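Local coordinates for protein putative ATPase, AAA family (Prochlorococcus marinus subsp. pastoris str. CCMP1986, PDB 3CTD) that probably acts, as a whole protein, as a DNA-dependent ATPase in the response to stalled DNA replication, this chain being its C-terminal helical part, at residues F36-A41 with A59-A64; K44-S49 with R73-S78; D67-F72 with A100-G105; V92-C97 with L118-S123; E172-D177 with I181-P186. The protein carries 1 engineered substitution. One frame throughout, in Å; residues are numbered along the deposited sequence.

In the fold
Contacts 1 to 4 tie five consecutive helices, 36-47 to 110-121, into one bundle, while contact 5 lies in an irregular arm on the other side of the chain's centre. Contacts 1 and 2 share helix 36-47, their centres about 13 Å apart; contacts 2 and 3 share helix 68-83, and contacts 3 and 4 helix 90-104. Contacts 2 and 4 are the nearest pair, about 9 Å between centres, with Leu120 packed on Ile46. Contact 5 stands about 29 Å from contact 2 and 40 Å from contact 1, between centres. The nucleotide-binding module lies outside this chain; all five contacts touch other subunits of the tetramer.

Contact 1: F36-A41 with A59-A64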
# COMPACT_ATOMS: atom_id res chain seq x y z
N PHE B 36 9.50 -5.63 29.91
CA PHE B 36 10.26 -4.84 28.97
C PHE B 36 11.43 -5.69 28.46
O PHE B 36 11.96 -5.44 27.38
CB PHE B 36 10.62 -3.44 29.53
N ASP B 37 11.77 -6.77 29.16
CA ASP B 37 12.76 -7.75 28.63
C ASP B 37 12.21 -8.68 27.53
O ASP B 37 12.93 -9.08 26.59
CB ASP B 37 13.34 -8.61 29.76
CG ASP B 37 14.18 -7.81 30.75
OD1 ASP B 37 14.75 -6.77 30.35
OD2 ASP B 37 14.29 -8.23 31.92
N VAL B 38 10.95 -9.07 27.69
CA VAL B 38 10.27 -9.93 26.73
C VAL B 38 10.15 -9.17 25.40
O VAL B 38 10.65 -9.63 24.37
CB VAL B 38 8.89 -10.45 27.29
CG1 VAL B 38 8.15 -11.27 26.25
CG2 VAL B 38 9.10 -11.29 28.59
N ILE B 39 9.57 -7.97 25.44
CA ILE B 39 9.48 -7.15 24.22
C ILE B 39 10.86 -6.93 23.59
O ILE B 39 11.00 -6.95 22.36
CB ILE B 39 8.72 -5.81 24.44
CG1 ILE B 39 8.25 -5.22 23.09
CG2 ILE B 39 9.57 -4.80 25.19
CD1 ILE B 39 6.79 -5.40 22.76
N SER B 40 11.88 -6.79 24.43
CA SER B 40 13.25 -6.69 23.93
C SER B 40 13.68 -7.96 23.17
O SER B 40 14.21 -7.91 22.04
CB SER B 40 14.21 -6.35 25.09
OG SER B 40 15.54 -6.68 24.77
N ALA B 41 13.44 -9.11 23.75
CA ALA B 41 13.79 -10.36 23.05
C ALA B 41 13.03 -10.57 21.68
O ALA B 41 13.57 -11.13 20.69
CB ALA B 41 13.59 -11.55 24.00
N ALA B 59 4.07 -14.98 21.28
CA ALA B 59 3.14 -15.84 22.01
C ALA B 59 3.26 -15.59 23.53
O ALA B 59 2.24 -15.47 24.25
CB ALA B 59 3.42 -17.32 21.64
N ASN B 60 4.51 -15.50 24.01
CA ASN B 60 4.77 -15.14 25.38
C ASN B 60 3.99 -13.90 25.76
O ASN B 60 3.21 -13.89 26.71
CB ASN B 60 6.25 -14.85 25.55
CG ASN B 60 6.64 -14.53 26.99
OD1 ASN B 60 6.07 -13.61 27.64
ND2 ASN B 60 7.60 -15.26 27.50
N MET B 61 4.17 -12.84 24.97
CA MET B 61 3.56 -11.54 25.27
C MET B 61 2.03 -11.58 25.36
O MET B 61 1.45 -10.98 26.27
CB MET B 61 4.05 -10.45 24.28
CG MET B 61 5.55 -10.01 24.44
SD MET B 61 5.89 -8.51 23.51
CE MET B 61 5.67 -9.29 21.92
N VAL B 62 1.37 -12.27 24.43
CA VAL B 62 -0.10 -12.28 24.49
C VAL B 62 -0.66 -13.14 25.64
O VAL B 62 -1.65 -12.74 26.26
CB VAL B 62 -0.84 -12.53 23.07
CG1 VAL B 62 0.11 -12.45 21.92
CG2 VAL B 62 -1.66 -13.80 23.06
N GLU B 63 -0.04 -14.28 25.95
CA GLU B 63 -0.41 -15.01 27.17
C GLU B 63 -0.33 -14.13 28.37
O GLU B 63 -1.18 -14.24 29.25
CB GLU B 63 0.50 -16.21 27.42
CG GLU B 63 0.88 -16.85 26.13
CD GLU B 63 -0.28 -17.58 25.46
OE1 GLU B 63 -1.14 -18.17 26.20
OE2 GLU B 63 -0.30 -17.61 24.19
N ALA B 64 0.68 -13.25 28.40
CA ALA B 64 0.91 -12.43 29.57
C ALA B 64 0.03 -11.19 29.57
O ALA B 64 0.15 -10.31 30.43
CB ALA B 64 2.41 -12.05 29.69
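Met61 reaches across from helix 51-63 and sets its CG against Val38 and its sulfur against Ile39 of helix 36-47. The contact joins a helix of the AAA lid-type family region to one of the MgsA-type C-terminal region. The two short segments run nearly antiparallel, at 150°, with their axes 10.0 Å apart. The tight part is on the Ile39 side. There Met61 SD sits 3.3 Å from Ile39 CD1, the two side chains crossing at about a right angle, and a bend at the end of the methionine (chi3 -67°) turns its CE back to within 4.1 Å of the same Ile39 CD1. Nearer the methionine backbone, Met61 CG lies 3.4 Å from Val38 CG1, the two side chains sliding past each other in opposite directions. With an alanine at Met61, Ile39 CD1 would probably lose its sulfur and methyl neighbours and a gap would open between the two helices.

The outer side is more polar and partly exposed. Val38 and Asn60 come from opposite directions, Val38 CG1 lying 3.4 Å from Asn60 OD1 in plain packing without a hydrogen bond. Ile139 of a second subunit packs on Asn60. That subunit also takes up the far flank of helix 36-47, where Asp37 OD1 accepts from its Asn153 N and Ser40 OG bonds its Leu151 O. Within the bundle, helix 68-83 closes the buried side of the contact, with Phe70 and Arg74 against Ile39 and Ile71 against Met61.

Contact 2: K44-S49 with R73-S78; sequences KSIRGS and RRLLIS
Ile46, in the last turn of helix 36-47, puts both its branches against helix 68-83, one meeting Leu75 and the other Ser78. Its CB directs the side chain toward that helix and forks there. The shorter branch, CG2, sits opposite the backbone N and meets Ser78, with Ile46 CG2 3.8 Å from Ser78 OG. The longer branch leaves through CG1, beside the backbone N (chi1 -76°), and runs on extended to its tip, where Ile46 CD1 touches Leu75 CD2 at 3.7 Å. The two side chains cross at about a right angle, and the contact is small, 99 Å² in all.

Just beyond, the helix ends in a Schellman motif, Ser49 taking a positive phi of 63° and its N bonding Ile46 O at 2.9 Å. Leu120 of helix 110-121 packs on both Ile46 and Ser78, and Thr54 of helix 51-63 also touches Ile46. On another flank Arg47 forms a salt bridge with Asp82, while its NH1 bonds Tyr158 OH of a second subunit.

Across the contact itself there is no hydrogen bond and no charge pair. The serine hydroxyl serves as packing surface for a methyl group, so this join of the two helices rests on shape and on the burial of aliphatic carbon.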
# COMPACT_ATOMS: atom_id res chain seq x y z
N LYS B 44 14.63 -8.22 19.23
CA LYS B 44 15.94 -8.71 18.84
C LYS B 44 15.81 -9.90 17.95
O LYS B 44 16.56 -10.00 17.01
CB LYS B 44 16.84 -9.00 20.02
CG LYS B 44 16.91 -7.87 21.01
CD LYS B 44 18.04 -8.16 22.01
CE LYS B 44 18.05 -7.14 23.15
NZ LYS B 44 18.59 -5.87 22.69
N SER B 45 14.87 -10.80 18.22
CA SER B 45 14.64 -11.95 17.31
C SER B 45 14.25 -11.49 15.87
O SER B 45 14.67 -12.07 14.85
CB SER B 45 13.52 -12.87 17.87
OG SER B 45 13.66 -13.09 19.29
N ILE B 46 13.43 -10.45 15.79
CA ILE B 46 13.09 -9.88 14.50
C ILE B 46 14.34 -9.33 13.88
O ILE B 46 14.64 -9.64 12.76
CB ILE B 46 12.00 -8.76 14.62
CG1 ILE B 46 10.62 -9.39 14.84
CG2 ILE B 46 12.06 -7.76 13.43
CD1 ILE B 46 9.60 -8.38 15.36
N ARG B 47 15.06 -8.48 14.62
CA ARG B 47 16.32 -7.95 14.10
C ARG B 47 17.29 -9.02 13.67
O ARG B 47 17.99 -8.86 12.67
CB ARG B 47 16.98 -7.01 15.10
CG ARG B 47 18.32 -6.45 14.60
CD ARG B 47 18.86 -5.32 15.52
NE ARG B 47 17.80 -4.41 15.95
CZ ARG B 47 17.48 -4.17 17.22
NH1 ARG B 47 18.12 -4.81 18.20
NH2 ARG B 47 16.51 -3.30 17.48
N GLY B 48 17.34 -10.12 14.43
CA GLY B 48 18.17 -11.28 14.09
C GLY B 48 17.63 -12.20 12.99
O GLY B 48 18.27 -13.22 12.65
N SER B 49 16.49 -11.84 12.42
CA SER B 49 15.89 -12.60 11.31
C SER B 49 15.52 -14.01 11.77
O SER B 49 15.63 -14.98 11.03
CB SER B 49 16.78 -12.62 10.05
OG SER B 49 17.09 -11.29 9.63
N ARG B 73 3.18 -0.81 18.17
CA ARG B 73 4.06 0.37 18.19
C ARG B 73 5.49 -0.03 17.89
O ARG B 73 6.12 0.56 17.02
CB ARG B 73 4.00 1.09 19.54
CG ARG B 73 3.12 2.32 19.57
CD ARG B 73 3.03 2.96 20.99
NE ARG B 73 1.62 2.81 21.32
CZ ARG B 73 1.15 2.28 22.44
NH1 ARG B 73 1.99 1.93 23.43
NH2 ARG B 73 -0.17 2.16 22.54
N ARG B 74 5.96 -1.04 18.60
CA ARG B 74 7.29 -1.55 18.42
C ARG B 74 7.50 -2.19 17.08
O ARG B 74 8.58 -2.10 16.53
CB ARG B 74 7.68 -2.53 19.54
CG ARG B 74 7.89 -1.84 20.87
CD ARG B 74 9.11 -0.85 20.94
NE ARG B 74 9.03 -0.09 22.20
CZ ARG B 74 9.57 -0.46 23.39
NH1 ARG B 74 10.28 -1.59 23.49
NH2 ARG B 74 9.40 0.31 24.48
N LEU B 75 6.48 -2.84 16.53
CA LEU B 75 6.56 -3.35 15.18
C LEU B 75 6.63 -2.19 14.15
O LEU B 75 7.37 -2.28 13.16
CB LEU B 75 5.39 -4.27 14.88
CG LEU B 75 5.30 -5.65 15.55
CD1 LEU B 75 3.95 -6.25 15.17
CD2 LEU B 75 6.39 -6.51 15.00
N LEU B 76 5.88 -1.10 14.37
CA LEU B 76 5.91 0.01 13.42
C LEU B 76 7.31 0.63 13.47
O LEU B 76 7.95 0.79 12.42
CB LEU B 76 4.84 1.07 13.71
CG LEU B 76 3.38 0.72 13.36
CD1 LEU B 76 2.41 1.68 14.12
CD2 LEU B 76 3.07 0.71 11.86
N ILE B 77 7.77 0.94 14.68
CA ILE B 77 9.15 1.39 14.89
C ILE B 77 10.21 0.51 14.24
O ILE B 77 11.07 1.00 13.52
CB ILE B 77 9.46 1.50 16.40
CG1 ILE B 77 8.48 2.50 17.06
CG2 ILE B 77 10.93 1.85 16.63
CD1 ILE B 77 8.66 2.63 18.59
N SER B 78 10.18 -0.78 14.51
CA SER B 78 11.16 -1.68 13.98
C SER B 78 11.09 -1.74 12.42
O SER B 78 12.11 -1.87 11.73
CB SER B 78 11.02 -3.05 14.64
OG SER B 78 11.40 -4.02 13.70

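Contact 3: D67-F72 with A100-G105; sequences DPNFIF and AFDRVG
Phe101 O, in the last turn of helix 90-104, accepts two backbone bonds, from Gly105 N at 2.7 Å and from Val104 N at 3.1 Å. This double grip closes the helix, and Gly105 then turns away with positive phi, a conformation that favours glycine. Phe101 itself carries the contact. Its CG stands opposite the backbone N (chi1 -174°), which carries the ring out to helix 68-83, where two residues one turn apart receive it. Pro68 packs on its outer end: Pro68 CG and Phe101 CZ are 3.6 Å apart, and Pro68 CB lies equally near. Phe72 meets its base, Phe72 CE2 coming 3.6 Å from Phe101 CB. The two rings form an offset edge-to-face pair, the edge of Phe72 directed at the face of Phe101, with centroids 6.0 Å apart and planes at 62°.

The proline begins its helix under an N-cap. Asp67 OD1 accepts from Asn69 N at 2.9 Å, the N-H coming from above the carboxylate plane. On the exposed rim, Asn69 OD1 and Asp102 OD1 lie 3.9 Å apart with the amide and carboxylate planes well turned from each other, a loose polar border to an aromatic centre.

The helix segments are nearly antiparallel, at 168°, their axes 11.8 Å apart. Phe106 continues the aromatic cluster, packing on Pro68 and meeting Phe101 edge-to-face. Deeper in the bundle, helix 110-121 supplies Leu113 and Ala116 against Phe72, and helix 36-47 packs Phe42 on Ile71.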
# COMPACT_ATOMS: atom_id res chain seq x y z
N ASP B 67 -0.48 -5.35 25.95
CA ASP B 67 -1.39 -4.55 25.11
C ASP B 67 -1.02 -4.71 23.63
O ASP B 67 0.10 -4.43 23.28
CB ASP B 67 -1.19 -3.10 25.53
CG ASP B 67 -2.07 -2.13 24.76
OD1 ASP B 67 -2.76 -2.51 23.76
OD2 ASP B 67 -2.06 -0.96 25.18
N PRO B 68 -1.96 -5.15 22.77
CA PRO B 68 -1.58 -5.31 21.34
C PRO B 68 -1.12 -3.99 20.69
O PRO B 68 -0.17 -4.01 19.88
CB PRO B 68 -2.87 -5.83 20.66
CG PRO B 68 -3.96 -5.46 21.59
CD PRO B 68 -3.37 -5.49 23.00
N ASN B 69 -1.74 -2.88 21.05
CA ASN B 69 -1.28 -1.55 20.58
C ASN B 69 0.18 -1.30 20.91
O ASN B 69 0.93 -0.80 20.07
CB ASN B 69 -2.13 -0.41 21.17
CG ASN B 69 -3.59 -0.52 20.76
OD1 ASN B 69 -3.91 -0.60 19.57
ND2 ASN B 69 -4.48 -0.58 21.76
N PHE B 70 0.60 -1.67 22.12
CA PHE B 70 2.01 -1.59 22.45
C PHE B 70 2.87 -2.47 21.51
O PHE B 70 3.86 -2.02 20.95
CB PHE B 70 2.24 -1.90 23.92
CG PHE B 70 3.66 -1.90 24.32
CD1 PHE B 70 4.43 -0.75 24.18
CD2 PHE B 70 4.24 -3.04 24.84
CE1 PHE B 70 5.77 -0.74 24.57
CE2 PHE B 70 5.59 -3.04 25.21
CZ PHE B 70 6.36 -1.87 25.09
N ILE B 71 2.46 -3.69 21.26
CA ILE B 71 3.25 -4.56 20.37
C ILE B 71 3.33 -3.95 18.95
O ILE B 71 4.39 -3.91 18.34
CB ILE B 71 2.64 -5.98 20.28
CG1 ILE B 71 2.59 -6.63 21.67
CG2 ILE B 71 3.33 -6.80 19.20
CD1 ILE B 71 1.57 -7.79 21.75
N PHE B 72 2.21 -3.47 18.45
CA PHE B 72 2.17 -2.79 17.13
C PHE B 72 3.02 -1.52 17.05
O PHE B 72 3.53 -1.21 15.98
CB PHE B 72 0.75 -2.47 16.67
CG PHE B 72 0.11 -3.58 15.94
CD1 PHE B 72 0.70 -4.08 14.78
CD2 PHE B 72 -1.05 -4.15 16.41
CE1 PHE B 72 0.12 -5.13 14.09
CE2 PHE B 72 -1.62 -5.18 15.71
CZ PHE B 72 -1.04 -5.68 14.55
N ALA B 100 -5.89 -3.70 10.47
CA ALA B 100 -6.75 -4.87 10.40
C ALA B 100 -7.11 -5.29 11.83
O ALA B 100 -8.27 -5.51 12.15
CB ALA B 100 -6.09 -5.96 9.64
N PHE B 101 -6.13 -5.27 12.73
CA PHE B 101 -6.40 -5.62 14.11
C PHE B 101 -7.47 -4.70 14.75
O PHE B 101 -8.38 -5.21 15.43
CB PHE B 101 -5.10 -5.68 14.94
CG PHE B 101 -5.30 -6.17 16.35
CD1 PHE B 101 -5.04 -7.50 16.67
CD2 PHE B 101 -5.82 -5.32 17.33
CE1 PHE B 101 -5.26 -7.97 17.98
CE2 PHE B 101 -6.05 -5.78 18.61
CZ PHE B 101 -5.77 -7.12 18.95
N ASP B 102 -7.37 -3.37 14.55
CA ASP B 102 -8.43 -2.45 15.03
C ASP B 102 -9.82 -2.84 14.52
O ASP B 102 -10.79 -2.78 15.25
CB ASP B 102 -8.11 -0.93 14.83
CG ASP B 102 -6.98 -0.42 15.83
OD1 ASP B 102 -6.81 -1.04 16.93
OD2 ASP B 102 -6.24 0.56 15.53
N ARG B 103 -9.92 -3.29 13.29
CA ARG B 103 -11.23 -3.69 12.79
C ARG B 103 -11.69 -5.03 13.35
O ARG B 103 -12.90 -5.23 13.48
CB ARG B 103 -11.28 -3.72 11.26
N VAL B 104 -10.79 -5.94 13.70
CA VAL B 104 -11.24 -7.33 13.95
C VAL B 104 -11.08 -7.71 15.44
O VAL B 104 -11.92 -8.38 16.02
CB VAL B 104 -10.56 -8.33 12.98
CG1 VAL B 104 -11.02 -9.72 13.24
CG2 VAL B 104 -10.99 -8.08 11.49
N GLY B 105 -10.02 -7.26 16.08
CA GLY B 105 -9.86 -7.58 17.46
C GLY B 105 -9.52 -9.05 17.59
O GLY B 105 -9.18 -9.69 16.61

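Contact 4: V92-C97 with L118-S123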
# COMPACT_ATOMS: atom_id res chain seq x y z
N VAL B 92 4.23 -0.03 5.37
CA VAL B 92 2.87 -0.08 4.86
C VAL B 92 2.18 -1.37 5.30
O VAL B 92 1.03 -1.34 5.69
CB VAL B 92 2.83 0.02 3.31
CG1 VAL B 92 1.37 -0.10 2.77
CG2 VAL B 92 3.55 1.30 2.80
N VAL B 93 2.88 -2.50 5.23
CA VAL B 93 2.26 -3.78 5.54
C VAL B 93 1.91 -3.85 7.04
O VAL B 93 0.80 -4.25 7.42
CB VAL B 93 3.21 -4.98 5.14
CG1 VAL B 93 2.75 -6.34 5.75
CG2 VAL B 93 3.36 -5.07 3.61
N VAL B 94 2.86 -3.49 7.88
CA VAL B 94 2.64 -3.54 9.32
C VAL B 94 1.54 -2.57 9.74
O VAL B 94 0.76 -2.89 10.62
CB VAL B 94 3.91 -3.12 10.08
CG1 VAL B 94 3.56 -2.93 11.51
CG2 VAL B 94 4.99 -4.16 9.89
N GLN B 95 1.48 -1.39 9.12
CA GLN B 95 0.46 -0.41 9.45
C GLN B 95 -0.90 -0.97 9.10
O GLN B 95 -1.88 -0.82 9.82
CB GLN B 95 0.70 0.93 8.75
CG GLN B 95 -0.46 1.90 8.90
CD GLN B 95 -0.69 2.26 10.35
OE1 GLN B 95 0.27 2.57 11.10
NE2 GLN B 95 -1.96 2.24 10.77
N SER B 96 -0.94 -1.67 8.00
CA SER B 96 -2.15 -2.31 7.56
C SER B 96 -2.58 -3.52 8.43
O SER B 96 -3.76 -3.76 8.61
CB SER B 96 -1.91 -2.71 6.10
OG SER B 96 -2.97 -3.46 5.59
N CYS B 97 -1.62 -4.30 8.94
CA CYS B 97 -1.85 -5.27 10.00
C CYS B 97 -2.47 -4.61 11.24
O CYS B 97 -3.49 -5.08 11.75
CB CYS B 97 -0.55 -5.98 10.35
SG CYS B 97 -0.01 -7.11 9.03
N LEU B 118 6.15 -11.89 11.64
CA LEU B 118 6.87 -12.78 10.70
C LEU B 118 7.45 -12.04 9.53
O LEU B 118 8.56 -12.31 9.08
CB LEU B 118 5.94 -13.89 10.19
CG LEU B 118 5.66 -14.97 11.25
CD1 LEU B 118 4.46 -15.79 10.79
CD2 LEU B 118 6.91 -15.86 11.54
N TYR B 119 6.71 -11.05 9.05
CA TYR B 119 7.11 -10.29 7.86
C TYR B 119 8.42 -9.52 8.09
O TYR B 119 9.30 -9.50 7.23
CB TYR B 119 5.99 -9.32 7.52
CG TYR B 119 6.30 -8.49 6.32
CD1 TYR B 119 5.78 -8.78 5.08
CD2 TYR B 119 7.11 -7.38 6.42
CE1 TYR B 119 6.07 -7.97 3.95
CE2 TYR B 119 7.41 -6.56 5.29
CZ TYR B 119 6.88 -6.86 4.07
OH TYR B 119 7.18 -6.03 2.98
N LEU B 120 8.52 -8.84 9.24
CA LEU B 120 9.74 -8.14 9.62
C LEU B 120 10.88 -9.13 9.88
O LEU B 120 11.98 -8.90 9.41
CB LEU B 120 9.50 -7.24 10.83
CG LEU B 120 8.50 -6.12 10.58
CD1 LEU B 120 8.37 -5.19 11.79
CD2 LEU B 120 8.90 -5.35 9.32
N ALA B 121 10.62 -10.24 10.57
CA ALA B 121 11.67 -11.22 10.84
C ALA B 121 12.38 -11.71 9.57
O ALA B 121 13.59 -11.90 9.56
CB ALA B 121 11.10 -12.38 11.59
N ILE B 122 11.61 -11.93 8.49
CA ILE B 122 12.20 -12.44 7.28
C ILE B 122 12.55 -11.38 6.24
O ILE B 122 13.01 -11.74 5.16
CB ILE B 122 11.33 -13.57 6.63
CG1 ILE B 122 9.99 -13.04 6.07
CG2 ILE B 122 11.03 -14.64 7.66
CD1 ILE B 122 9.11 -14.16 5.50
N SER B 123 12.36 -10.09 6.54
CA SER B 123 12.72 -9.07 5.55
C SER B 123 14.21 -8.84 5.58
O SER B 123 14.82 -9.04 6.66
CB SER B 123 12.03 -7.74 5.84
OG SER B 123 10.64 -7.88 5.75
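The backbones of 92-97 and 118-123 bring Val93 against Tyr119 and Val94 against Leu120, their nearest approach being 8.2 Å between Val94 CA and Tyr119 CA. Residues 92-97 are a stretch of continuous helix, whereas 118-123 is the final turn of helix 110-121 running into a loop. That exit is tied back by a side chain: Ser123 OG donates to Tyr119 O at 2.6 Å.

Two pairs of side chains bridge the interval. Val93 lies over one face of the Tyr119 ring, a CH-pi contact in which Val93 CG1 stands 4.1 Å from the ring centroid and 16° off the normal. Its second methyl reaches further along the ring, Val93 CG2 being 4.0 Å from Tyr119 CZ, so the two methyls run along one side of the phenol, from the CD1-CE1 rim to the hydroxyl end. The ring gets there because Tyr119 CG extends opposite its backbone N (chi1 180°). Beside this pair, Val94 CG2 nestles against the fork of Leu120, 4.0 Å from Leu120 CD1, the side chains crossing at about a right angle. Leu120 CD2 also lies at the edge of the tyrosine ring, in its plane.

Trp191 of a second subunit stacks on Tyr119, and the hydroxyl has a weak hydrogen bond with Asp87 OD2. An alanine in place of Tyr119 would strip Val93 of its aromatic face and is likely to leave that tryptophan without its stacking partner. The contact has no hydrogen bond across it and is almost entirely carbon on carbon, so its cohesion comes from burying valine and leucine methyls and an aromatic ring whose hydroxyl bonds, weakly, outside the two segments.

Contact 5: E172-D177 with I181-P186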
# COMPACT_ATOMS: atom_id res chain seq x y z
N GLU B 172 23.99 23.59 -4.70
CA GLU B 172 24.35 23.31 -3.31
C GLU B 172 23.09 23.17 -2.49
O GLU B 172 22.21 24.05 -2.55
CB GLU B 172 25.16 24.49 -2.72
CG GLU B 172 26.42 24.90 -3.51
CD GLU B 172 27.06 26.23 -3.00
OE1 GLU B 172 26.82 26.59 -1.83
OE2 GLU B 172 27.79 26.91 -3.77
N TYR B 173 23.02 22.11 -1.68
CA TYR B 173 21.89 21.84 -0.80
C TYR B 173 22.29 21.89 0.66
O TYR B 173 21.46 22.09 1.57
CB TYR B 173 21.20 20.51 -1.18
CG TYR B 173 20.53 20.62 -2.56
CD1 TYR B 173 19.55 21.57 -2.80
CD2 TYR B 173 20.90 19.78 -3.61
CE1 TYR B 173 18.95 21.70 -4.06
CE2 TYR B 173 20.31 19.89 -4.86
CZ TYR B 173 19.34 20.87 -5.08
OH TYR B 173 18.75 21.04 -6.33
N LEU B 174 23.58 21.73 0.90
CA LEU B 174 24.12 21.82 2.26
C LEU B 174 24.79 23.17 2.35
O LEU B 174 25.19 23.74 1.34
CB LEU B 174 25.17 20.72 2.50
CG LEU B 174 24.62 19.35 2.89
CD1 LEU B 174 25.57 18.22 2.39
CD2 LEU B 174 24.42 19.28 4.36
N PRO B 175 24.96 23.69 3.56
CA PRO B 175 25.83 24.89 3.64
C PRO B 175 27.23 24.62 3.07
O PRO B 175 27.70 23.48 3.13
CB PRO B 175 25.93 25.16 5.14
CG PRO B 175 24.71 24.34 5.78
CD PRO B 175 24.57 23.14 4.88
N THR B 176 27.88 25.64 2.53
CA THR B 176 29.21 25.51 1.92
C THR B 176 30.27 24.82 2.80
O THR B 176 31.05 24.01 2.28
CB THR B 176 29.81 26.89 1.38
OG1 THR B 176 30.09 27.81 2.46
CG2 THR B 176 28.86 27.57 0.45
N ASP B 177 30.32 25.13 4.10
CA ASP B 177 31.35 24.49 4.94
C ASP B 177 31.10 23.01 5.19
O ASP B 177 31.81 22.40 6.00
CB ASP B 177 31.57 25.19 6.29
CG ASP B 177 30.36 25.13 7.19
OD1 ASP B 177 29.26 24.92 6.65
OD2 ASP B 177 30.47 25.31 8.42
N ILE B 181 30.17 16.39 2.87
CA ILE B 181 29.90 15.56 4.02
C ILE B 181 28.79 14.52 3.77
O ILE B 181 27.81 14.77 3.03
CB ILE B 181 29.56 16.38 5.25
CG1 ILE B 181 29.52 15.44 6.45
CG2 ILE B 181 28.24 17.17 5.00
CD1 ILE B 181 29.39 16.15 7.83
N LYS B 182 28.96 13.34 4.37
CA LYS B 182 28.08 12.22 4.11
C LYS B 182 27.42 11.73 5.39
O LYS B 182 28.09 11.25 6.29
CB LYS B 182 28.85 11.10 3.42
N PHE B 183 26.10 11.85 5.47
CA PHE B 183 25.36 11.32 6.63
C PHE B 183 24.74 9.96 6.39
O PHE B 183 24.66 9.14 7.31
CB PHE B 183 24.29 12.30 7.09
CG PHE B 183 24.83 13.62 7.54
CD1 PHE B 183 25.65 13.71 8.66
CD2 PHE B 183 24.52 14.78 6.84
CE1 PHE B 183 26.16 14.95 9.08
CE2 PHE B 183 25.00 15.99 7.24
CZ PHE B 183 25.81 16.10 8.36
N TRP B 184 24.33 9.68 5.15
CA TRP B 184 23.63 8.42 4.84
C TRP B 184 24.43 7.52 3.90
O TRP B 184 24.93 7.97 2.89
CB TRP B 184 22.28 8.77 4.20
CG TRP B 184 21.49 7.60 3.70
CD1 TRP B 184 20.74 6.74 4.46
CD2 TRP B 184 21.31 7.17 2.33
NE1 TRP B 184 20.13 5.79 3.64
CE2 TRP B 184 20.46 6.04 2.34
CE3 TRP B 184 21.79 7.64 1.11
CZ2 TRP B 184 20.08 5.39 1.18
CZ3 TRP B 184 21.40 6.95 -0.08
CH2 TRP B 184 20.55 5.86 -0.02
N LYS B 185 24.56 6.23 4.19
CA LYS B 185 25.00 5.27 3.16
C LYS B 185 24.01 4.14 3.19
O LYS B 185 23.61 3.70 4.27
CB LYS B 185 26.42 4.68 3.45
N PRO B 186 23.63 3.64 2.03
CA PRO B 186 22.75 2.48 2.15
C PRO B 186 23.55 1.20 2.51
O PRO B 186 24.79 1.22 2.49
CB PRO B 186 22.14 2.35 0.74
CG PRO B 186 23.23 2.83 -0.19
CD PRO B 186 24.01 3.93 0.63
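The Phe183 ring carries Ile181 CG1 over one face, 4.2 Å above its plane and toward the rim, and receives Leu174 at its edge, Leu174 CD2 being 4.4 Å from Phe183 CE2. The next flat group, the indole of Trp184, has Pro186 N over the centre of one face, and its NE1 bonds Ser128 OG. The setting is an irregular arm of the MgsA-type C-terminal domain: both segments lie between helices 131-139 and 191-197, and neither forms regular helix or strand.

Phe183 also packs on Ala135 and Ala138 of helix 131-139, so its ring rests against that helix. A third subunit binds the backbone: its Asp52 OD1 accepts from both Phe183 N and Trp184 N, and its Trp57 NE1 donates to Tyr173 O. Its Ala53 packs on Leu174, which makes the leucine part of the tetramer interface as well as of this loop contact.

Across the loop, the contact is aliphatic. Leu174 and Ile181 cross at about a right angle; with Ile181 CG1 set opposite the backbone N (chi1 -171°), its other branch faces the leucine, and Ile181 CG2 meets Leu174 CD1 at 3.9 Å.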